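Local coordinates for agmatine N-acetyltransferase (Drosophila melanogaster, PDB 7CIW), which transfers the acyl group of an acyl-coenzyme A to the amine of agmatine and probably of arylalkylamines such as dopamine and serotonin, at residues A[126-131]-A[148-153]; A[71-76]-A[140-145]. The protein carries 1 engineered substitution. All blocks are in the same frame, centred on the assembly; numbering follows the deposited sequence.

Contact 1: A[126-131]-A[148-153]. With G0R (N-(4-carbamimidamidobutyl)ethanamide), chain C; COA (coenzyme A), chain B.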
loop_
_atom_site.group_PDB
_atom_site.type_symbol
_atom_site.label_atom_id
_atom_site.label_comp_id
_atom_site.label_asym_id
_atom_site.label_seq_id
_atom_site.Cartn_x
_atom_site.Cartn_y
_atom_site.Cartn_z
ATOM N N LEU A 126 -8.520 -5.141 6.466
ATOM C CA LEU A 126 -7.977 -3.801 6.269
ATOM C C LEU A 126 -6.705 -3.923 5.442
ATOM O O LEU A 126 -5.719 -4.505 5.898
ATOM C CB LEU A 126 -7.700 -3.119 7.608
ATOM C CG LEU A 126 -7.288 -1.651 7.566
ATOM C CD1 LEU A 126 -8.263 -0.823 6.752
ATOM C CD2 LEU A 126 -7.224 -1.108 8.985
ATOM N N HIS A 127 -6.725 -3.381 4.233
ATOM C CA HIS A 127 -5.606 -3.525 3.313
ATOM C C HIS A 127 -4.765 -2.258 3.275
ATOM O O HIS A 127 -5.300 -1.161 3.094
ATOM C CB HIS A 127 -6.126 -3.846 1.914
ATOM C CG HIS A 127 -5.047 -4.189 0.940
ATOM N ND1 HIS A 127 -4.467 -5.436 0.886
ATOM C CD2 HIS A 127 -4.417 -3.437 0.003
ATOM C CE1 HIS A 127 -3.538 -5.446 -0.055
ATOM N NE2 HIS A 127 -3.482 -4.246 -0.601
ATOM N N VAL A 128 -3.449 -2.411 3.404
ATOM C CA VAL A 128 -2.529 -1.276 3.331
ATOM C C VAL A 128 -2.152 -1.054 1.868
ATOM O O VAL A 128 -1.470 -1.885 1.259
ATOM C CB VAL A 128 -1.289 -1.499 4.200
ATOM C CG1 VAL A 128 -0.285 -0.363 4.011
ATOM C CG2 VAL A 128 -1.709 -1.632 5.662
ATOM N N HIS A 129 -2.618 0.068 1.297
ATOM C CA HIS A 129 -2.400 0.397 -0.105
ATOM C C HIS A 129 -1.097 1.141 -0.369
ATOM O O HIS A 129 -0.589 1.079 -1.493
ATOM C CB HIS A 129 -3.571 1.239 -0.638
ATOM C CG HIS A 129 -4.862 0.488 -0.706
ATOM N ND1 HIS A 129 -5.073 -0.538 -1.601
ATOM C CD2 HIS A 129 -6.001 0.597 0.020
ATOM C CE1 HIS A 129 -6.292 -1.019 -1.431
ATOM N NE2 HIS A 129 -6.870 -0.360 -0.443
ATOM N N ALA A 130 -0.551 1.842 0.619
ATOM C CA ALA A 130 0.691 2.577 0.389
ATOM C C ALA A 130 1.386 2.830 1.715
ATOM O O ALA A 130 0.727 3.078 2.722
ATOM C CB ALA A 130 0.412 3.906 -0.321
ATOM N N LEU A 131 2.714 2.724 1.707
ATOM C CA LEU A 131 3.555 3.013 2.868
ATOM C C LEU A 131 4.836 3.654 2.366
ATOM O O LEU A 131 5.526 3.058 1.538
ATOM C CB LEU A 131 3.863 1.731 3.639
ATOM C CG LEU A 131 4.703 1.944 4.892
ATOM C CD1 LEU A 131 3.880 2.627 5.962
ATOM C CD2 LEU A 131 5.232 0.599 5.377
ATOM N N GLU A 148 1.715 -0.272 12.788
ATOM C CA GLU A 148 1.068 -0.571 14.061
ATOM C C GLU A 148 -0.153 0.314 14.276
ATOM O O GLU A 148 -1.174 -0.138 14.811
ATOM C CB GLU A 148 2.066 -0.410 15.205
ATOM C CG GLU A 148 3.179 -1.459 15.166
ATOM C CD GLU A 148 2.772 -2.773 15.820
ATOM O OE1 GLU A 148 1.579 -2.930 16.159
ATOM O OE2 GLU A 148 3.647 -3.652 15.993
ATOM N N THR A 149 -0.072 1.575 13.852
ATOM C CA THR A 149 -1.228 2.464 13.968
ATOM C C THR A 149 -2.394 1.948 13.146
ATOM O O THR A 149 -3.549 1.985 13.592
ATOM C CB THR A 149 -0.837 3.878 13.531
ATOM O OG1 THR A 149 0.270 4.317 14.326
ATOM C CG2 THR A 149 -2.005 4.848 13.694
ATOM N N VAL A 150 -2.109 1.456 11.937
ATOM C CA VAL A 150 -3.153 0.878 11.099
ATOM C C VAL A 150 -3.753 -0.351 11.765
ATOM O O VAL A 150 -4.974 -0.542 11.754
ATOM C CB VAL A 150 -2.593 0.545 9.708
ATOM C CG1 VAL A 150 -3.606 -0.292 8.910
ATOM C CG2 VAL A 150 -2.244 1.841 8.990
ATOM N N ALA A 151 -2.905 -1.225 12.329
ATOM C CA ALA A 151 -3.435 -2.416 12.983
ATOM C C ALA A 151 -4.396 -2.058 14.107
ATOM O O ALA A 151 -5.425 -2.718 14.279
ATOM C CB ALA A 151 -2.300 -3.287 13.530
ATOM N N GLN A 152 -4.067 -1.038 14.905
ATOM C CA GLN A 152 -4.963 -0.654 15.994
ATOM C C GLN A 152 -6.262 -0.074 15.458
ATOM O O GLN A 152 -7.341 -0.333 16.006
ATOM C CB GLN A 152 -4.288 0.355 16.927
ATOM C CG GLN A 152 -5.158 0.713 18.133
ATOM C CD GLN A 152 -5.485 -0.502 18.986
ATOM O OE1 GLN A 152 -4.588 -1.230 19.398
ATOM N NE2 GLN A 152 -6.775 -0.729 19.250
ATOM N N ARG A 153 -6.177 0.707 14.383
ATOM C CA ARG A 153 -7.385 1.218 13.752
ATOM C C ARG A 153 -8.237 0.073 13.226
ATOM O O ARG A 153 -9.473 0.105 13.319
ATOM C CB ARG A 153 -6.998 2.189 12.636
ATOM C CG ARG A 153 -8.133 2.679 11.763
ATOM C CD ARG A 153 -9.130 3.509 12.538
ATOM N NE ARG A 153 -10.033 4.212 11.628
ATOM C CZ ARG A 153 -11.182 4.761 11.994
ATOM N NH1 ARG A 153 -11.572 4.689 13.258
ATOM N NH2 ARG A 153 -11.942 5.372 11.092
HETATM C C10 G0R C . 0.033 2.476 -6.605
HETATM N N12 G0R C . 1.028 2.886 -7.588
HETATM C C1 G0R C . 2.159 -0.848 0.917
HETATM C C2 G0R C . 2.492 -0.483 -0.528
HETATM C C5 G0R C . 2.466 -1.113 -2.977
HETATM C C6 G0R C . 1.198 -0.710 -3.734
HETATM C C7 G0R C . 1.428 -0.578 -5.244
HETATM C C8 G0R C . 1.529 0.854 -5.783
HETATM N N4 G0R C . 2.170 -1.419 -1.586
HETATM N N9 G0R C . 0.261 1.549 -5.788
HETATM N N11 G0R C . -1.245 3.142 -6.553
HETATM O O3 G0R C . 2.997 0.561 -0.778
HETATM N N1A COA B . 16.474 1.636 0.465
HETATM C C2A COA B . 17.603 1.194 1.085
HETATM N N3A COA B . 17.569 0.810 2.405
HETATM C C4A COA B . 16.420 0.867 3.098
HETATM C C5A COA B . 15.311 1.308 2.484
HETATM C C6A COA B . 15.350 1.687 1.158
HETATM N N6A COA B . 14.419 2.219 0.081
HETATM N N7A COA B . 14.275 1.284 3.361
HETATM C C8A COA B . 14.737 0.829 4.534
HETATM N N9A COA B . 16.042 0.568 4.367
HETATM C C1B COA B . 17.024 0.145 5.179
HETATM C C2B COA B . 17.130 1.185 6.322
HETATM O O2B COA B . 17.960 2.351 5.941
HETATM C C3B COA B . 17.583 0.499 7.390
HETATM O O3B COA B . 18.990 0.140 7.332
HETATM P P3B COA B . 20.205 1.059 8.000
HETATM O O7A COA B . 19.696 1.799 9.221
HETATM O O8A COA B . 21.411 0.167 8.310
HETATM O O9A COA B . 20.591 2.055 6.915
HETATM C C4B COA B . 16.844 -0.952 7.257
HETATM O O4B COA B . 16.582 -1.136 5.969
HETATM C C5B COA B . 15.604 -1.036 8.112
HETATM O O5B COA B . 14.895 0.188 7.964
HETATM P P1A COA B . 13.262 0.285 8.331
HETATM O O1A COA B . 12.588 -1.084 8.460
HETATM O O2A COA B . 13.081 1.157 9.565
HETATM O O3A COA B . 12.611 1.009 7.012
HETATM P P2A COA B . 11.601 2.303 6.988
HETATM O O4A COA B . 12.328 3.538 7.430
HETATM O O5A COA B . 10.366 1.998 7.806
HETATM O O6A COA B . 11.277 2.390 5.377
HETATM C CBP COA B . 9.931 1.845 3.573
HETATM C CCP COA B . 10.686 1.297 4.756
HETATM C CDP COA B . 8.705 2.649 4.127
HETATM C CEP COA B . 9.439 0.695 2.683
HETATM C CAP COA B . 10.888 2.718 2.765
HETATM O OAP COA B . 11.874 1.893 2.192
HETATM C C9P COA B . 10.211 3.501 1.622
HETATM O O9P COA B . 9.566 4.487 1.808
HETATM N N8P COA B . 10.410 3.029 0.266
HETATM C C7P COA B . 9.856 3.747 -0.896
HETATM C C6P COA B . 8.305 3.509 -1.147
HETATM C C5P COA B . 8.086 2.018 -1.097
HETATM O O5P COA B . 8.704 1.255 -1.793
HETATM N N4P COA B . 7.048 1.555 -0.132
HETATM C C3P COA B . 6.718 0.159 0.108
HETATM C C2P COA B . 6.059 -0.522 -1.093
HETATM S S1P COA B . 5.584 -2.119 -0.364
#
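V150 comes down from the helix onto two alternate residues of the strand, L126 and V128, chiefly through its CG1 methyl. With CG1 anti to its backbone N (chi1 170°), V150 places that branch 3.7 Å from L126 CD2 and 4.0 Å from V128 CG2. CD2 of L126 also lies 3.6 Å from the backbone O of V150, so the leucine meets both side chain and main chain of the helix. V128 splits its two methyls between different partners: CG2 goes to the helix, while CG1 sits 4.0 Å from C1, the acetyl methyl of the bound acetylagmatine.

Further along the strand the backbone takes over. L131 N gives a weak hydrogen bond (138° at the hydrogen) to the acetyl oxygen O3. L131 O receives the pantetheine amide N4P of coenzyme A at 2.7 Å in a nearly straight bond. Just before L131, a classic beta bulge sets H129 and A130 together opposite V76; a bulge in this strand is a GNAT hallmark, and it goes with the splaying of strands 125-133 and 161-166 where the acyl group and pantetheine sit.

Strand 125-133 lies between the antiparallel strand 70-80 and the parallel strand 161-166, and helix 142-156 is the crossover of this beta-alpha-beta unit. V75 and F63, from strands 70-80 and 62-67, pack on V150 as well.

Contact 2: A[71-76]-A[140-145]; sequences IVAAVV and RNLGGR. With COA (coenzyme A), chain B.
A single methyl, CD1 of L142, carries this contact: it reaches V72 CG2 and A73 CB at the same 4.2 Å separation. L142 belongs to the first turn of helix 142-156, and its CG stands anti to the carbonyl carbon (chi1 -69°), which turns the isobutyl group down onto the strand. The strand offers little in return, the one methyl of A73 and one branch of V72. I5 and L137 also touch L142, and A73 packs on V133.

The turn entering the helix is the pyrophosphate-binding loop of the GNAT fold, where backbone amides face the diphosphate of coenzyme A. N141 N donates to O2A at 3.3 Å, and G143 N makes a weak, bent bond to O5A at 3.1 Å. Because G143 has no side chain, that phosphate oxygen can settle right against the helix; the amino-terminal end of the helix dipole probably adds to its attraction. N141 takes a left-handed backbone conformation (phi 57°, psi 29°) at the N-cap position, yet its side chain does not cap. Instead OD1 is bonded to NH2 of R177, an arginine that also binds coenzyme A, and the bare CA of G144 lies 3.6 Å from OD1.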
loop_
_atom_site.group_PDB
_atom_site.type_symbol
_atom_site.label_atom_id
_atom_site.label_comp_id
_atom_site.label_asym_id
_atom_site.label_seq_id
_atom_site.Cartn_x
_atom_site.Cartn_y
_atom_site.Cartn_z
ATOM N N ILE A 71 5.118 16.449 6.614
ATOM C CA ILE A 71 4.917 15.001 6.578
ATOM C C ILE A 71 6.233 14.328 6.216
ATOM O O ILE A 71 6.858 14.665 5.204
ATOM C CB ILE A 71 3.807 14.624 5.585
ATOM C CG1 ILE A 71 2.471 15.206 6.039
ATOM C CG2 ILE A 71 3.731 13.096 5.425
ATOM C CD1 ILE A 71 1.400 15.181 4.954
ATOM N N VAL A 72 6.659 13.380 7.050
ATOM C CA VAL A 72 7.882 12.624 6.811
ATOM C C VAL A 72 7.614 11.142 6.596
ATOM O O VAL A 72 8.547 10.400 6.255
ATOM C CB VAL A 72 8.906 12.829 7.954
ATOM C CG1 VAL A 72 9.389 14.271 7.951
ATOM C CG2 VAL A 72 8.297 12.489 9.309
ATOM N N ALA A 73 6.376 10.691 6.764
ATOM C CA ALA A 73 6.016 9.308 6.490
ATOM C C ALA A 73 4.500 9.240 6.366
ATOM O O ALA A 73 3.786 10.076 6.921
ATOM C CB ALA A 73 6.520 8.361 7.588
ATOM N N ALA A 74 4.012 8.242 5.639
ATOM C CA ALA A 74 2.574 8.132 5.446
ATOM C C ALA A 74 2.183 6.689 5.184
ATOM O O ALA A 74 2.949 5.921 4.598
ATOM C CB ALA A 74 2.091 9.001 4.274
ATOM N N VAL A 75 0.964 6.339 5.597
ATOM C CA VAL A 75 0.369 5.046 5.274
ATOM C C VAL A 75 -1.066 5.271 4.817
ATOM O O VAL A 75 -1.786 6.113 5.364
ATOM C CB VAL A 75 0.461 4.074 6.478
ATOM C CG1 VAL A 75 -0.346 4.594 7.690
ATOM C CG2 VAL A 75 0.058 2.637 6.075
ATOM N N VAL A 76 -1.459 4.569 3.763
ATOM C CA VAL A 76 -2.803 4.654 3.212
ATOM C C VAL A 76 -3.388 3.257 3.276
ATOM O O VAL A 76 -2.783 2.310 2.762
ATOM C CB VAL A 76 -2.795 5.186 1.769
ATOM C CG1 VAL A 76 -4.185 5.078 1.149
ATOM C CG2 VAL A 76 -2.297 6.620 1.729
ATOM N N ARG A 140 14.421 4.301 11.110
ATOM C CA ARG A 140 14.009 4.701 12.448
ATOM C C ARG A 140 12.658 4.098 12.817
ATOM O O ARG A 140 11.971 4.621 13.699
ATOM C CB ARG A 140 13.957 6.226 12.575
ATOM C CG ARG A 140 15.090 6.985 11.887
ATOM C CD ARG A 140 16.460 6.473 12.302
ATOM N NE ARG A 140 17.100 7.322 13.304
ATOM C CZ ARG A 140 18.196 6.980 13.973
ATOM N NH1 ARG A 140 18.772 5.805 13.745
ATOM N NH2 ARG A 140 18.717 7.808 14.868
ATOM N N ASN A 141 12.263 3.024 12.128
ATOM C CA ASN A 141 11.013 2.297 12.378
ATOM C C ASN A 141 9.777 3.196 12.267
ATOM O O ASN A 141 8.755 2.952 12.910
ATOM C CB ASN A 141 11.044 1.586 13.736
ATOM C CG ASN A 141 9.935 0.557 13.882
ATOM O OD1 ASN A 141 9.816 -0.370 13.078
ATOM N ND2 ASN A 141 9.106 0.729 14.904
ATOM N N LEU A 142 9.830 4.247 11.449
ATOM C CA LEU A 142 8.601 4.996 11.191
ATOM C C LEU A 142 7.605 4.157 10.398
ATOM O O LEU A 142 6.389 4.244 10.616
ATOM C CB LEU A 142 8.907 6.292 10.446
ATOM C CG LEU A 142 9.653 7.381 11.216
ATOM C CD1 LEU A 142 9.548 8.695 10.460
ATOM C CD2 LEU A 142 9.100 7.506 12.618
ATOM N N GLY A 143 8.095 3.345 9.466
ATOM C CA GLY A 143 7.191 2.458 8.749
ATOM C C GLY A 143 6.469 1.521 9.696
ATOM O O GLY A 143 5.248 1.371 9.636
ATOM N N GLY A 144 7.217 0.904 10.612
ATOM C CA GLY A 144 6.594 -0.005 11.559
ATOM C C GLY A 144 5.610 0.694 12.475
ATOM O O GLY A 144 4.555 0.145 12.802
ATOM N N ARG A 145 5.942 1.910 12.909
ATOM C CA ARG A 145 5.016 2.643 13.766
ATOM C C ARG A 145 3.707 2.936 13.046
ATOM O O ARG A 145 2.628 2.786 13.627
ATOM C CB ARG A 145 5.666 3.935 14.259
ATOM C CG ARG A 145 6.792 3.704 15.255
ATOM C CD ARG A 145 6.303 3.867 16.677
ATOM N NE ARG A 145 5.131 3.033 16.912
ATOM C CZ ARG A 145 5.141 1.918 17.626
ATOM N NH1 ARG A 145 6.267 1.507 18.194
ATOM N NH2 ARG A 145 4.025 1.214 17.768
HETATM N N1A COA B . 16.474 1.636 0.465
HETATM C C2A COA B . 17.603 1.194 1.085
HETATM N N3A COA B . 17.569 0.810 2.405
HETATM C C4A COA B . 16.420 0.867 3.098
HETATM C C5A COA B . 15.311 1.308 2.484
HETATM C C6A COA B . 15.350 1.687 1.158
HETATM N N6A COA B . 14.419 2.219 0.081
HETATM N N7A COA B . 14.275 1.284 3.361
HETATM C C8A COA B . 14.737 0.829 4.534
HETATM N N9A COA B . 16.042 0.568 4.367
HETATM C C1B COA B . 17.024 0.145 5.179
HETATM C C2B COA B . 17.130 1.185 6.322
HETATM O O2B COA B . 17.960 2.351 5.941
HETATM C C3B COA B . 17.583 0.499 7.390
HETATM O O3B COA B . 18.990 0.140 7.332
HETATM P P3B COA B . 20.205 1.059 8.000
HETATM O O7A COA B . 19.696 1.799 9.221
HETATM O O8A COA B . 21.411 0.167 8.310
HETATM O O9A COA B . 20.591 2.055 6.915
HETATM C C4B COA B . 16.844 -0.952 7.257
HETATM O O4B COA B . 16.582 -1.136 5.969
HETATM C C5B COA B . 15.604 -1.036 8.112
HETATM O O5B COA B . 14.895 0.188 7.964
HETATM P P1A COA B . 13.262 0.285 8.331
HETATM O O1A COA B . 12.588 -1.084 8.460
HETATM O O2A COA B . 13.081 1.157 9.565
HETATM O O3A COA B . 12.611 1.009 7.012
HETATM P P2A COA B . 11.601 2.303 6.988
HETATM O O4A COA B . 12.328 3.538 7.430
HETATM O O5A COA B . 10.366 1.998 7.806
HETATM O O6A COA B . 11.277 2.390 5.377
HETATM C CBP COA B . 9.931 1.845 3.573
HETATM C CCP COA B . 10.686 1.297 4.756
HETATM C CDP COA B . 8.705 2.649 4.127
HETATM C CEP COA B . 9.439 0.695 2.683
HETATM C CAP COA B . 10.888 2.718 2.765
HETATM O OAP COA B . 11.874 1.893 2.192
HETATM C C9P COA B . 10.211 3.501 1.622
HETATM O O9P COA B . 9.566 4.487 1.808
HETATM N N8P COA B . 10.410 3.029 0.266
HETATM C C7P COA B . 9.856 3.747 -0.896
HETATM C C6P COA B . 8.305 3.509 -1.147
HETATM C C5P COA B . 8.086 2.018 -1.097
HETATM O O5P COA B . 8.704 1.255 -1.793
HETATM N N4P COA B . 7.048 1.555 -0.132
HETATM C C3P COA B . 6.718 0.159 0.108
HETATM C C2P COA B . 6.059 -0.522 -1.093
HETATM S S1P COA B . 5.584 -2.119 -0.364
#

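Overall arrangement
Both contacts are buried and join their segments by van der Waals packing of aliphatic side chains, and both set helix 142-156 on the central sheet: contact 2 at its first turn, contact 1 about two turns later. The strands they use are antiparallel neighbours, stitched at the bulge by probable hydrogen bonds from H129 N to V76 O (2.7 Å) and from V76 N to A130 O (2.8 Å). Their dealings with coenzyme A differ by place. In contact 1 the strand holds the pantetheine arm and the acetylated product; in contact 2 backbone amides at and just before the helix start bind the diphosphate. Contact 1 lies somewhat nearer the centre of the chain and buries more surface.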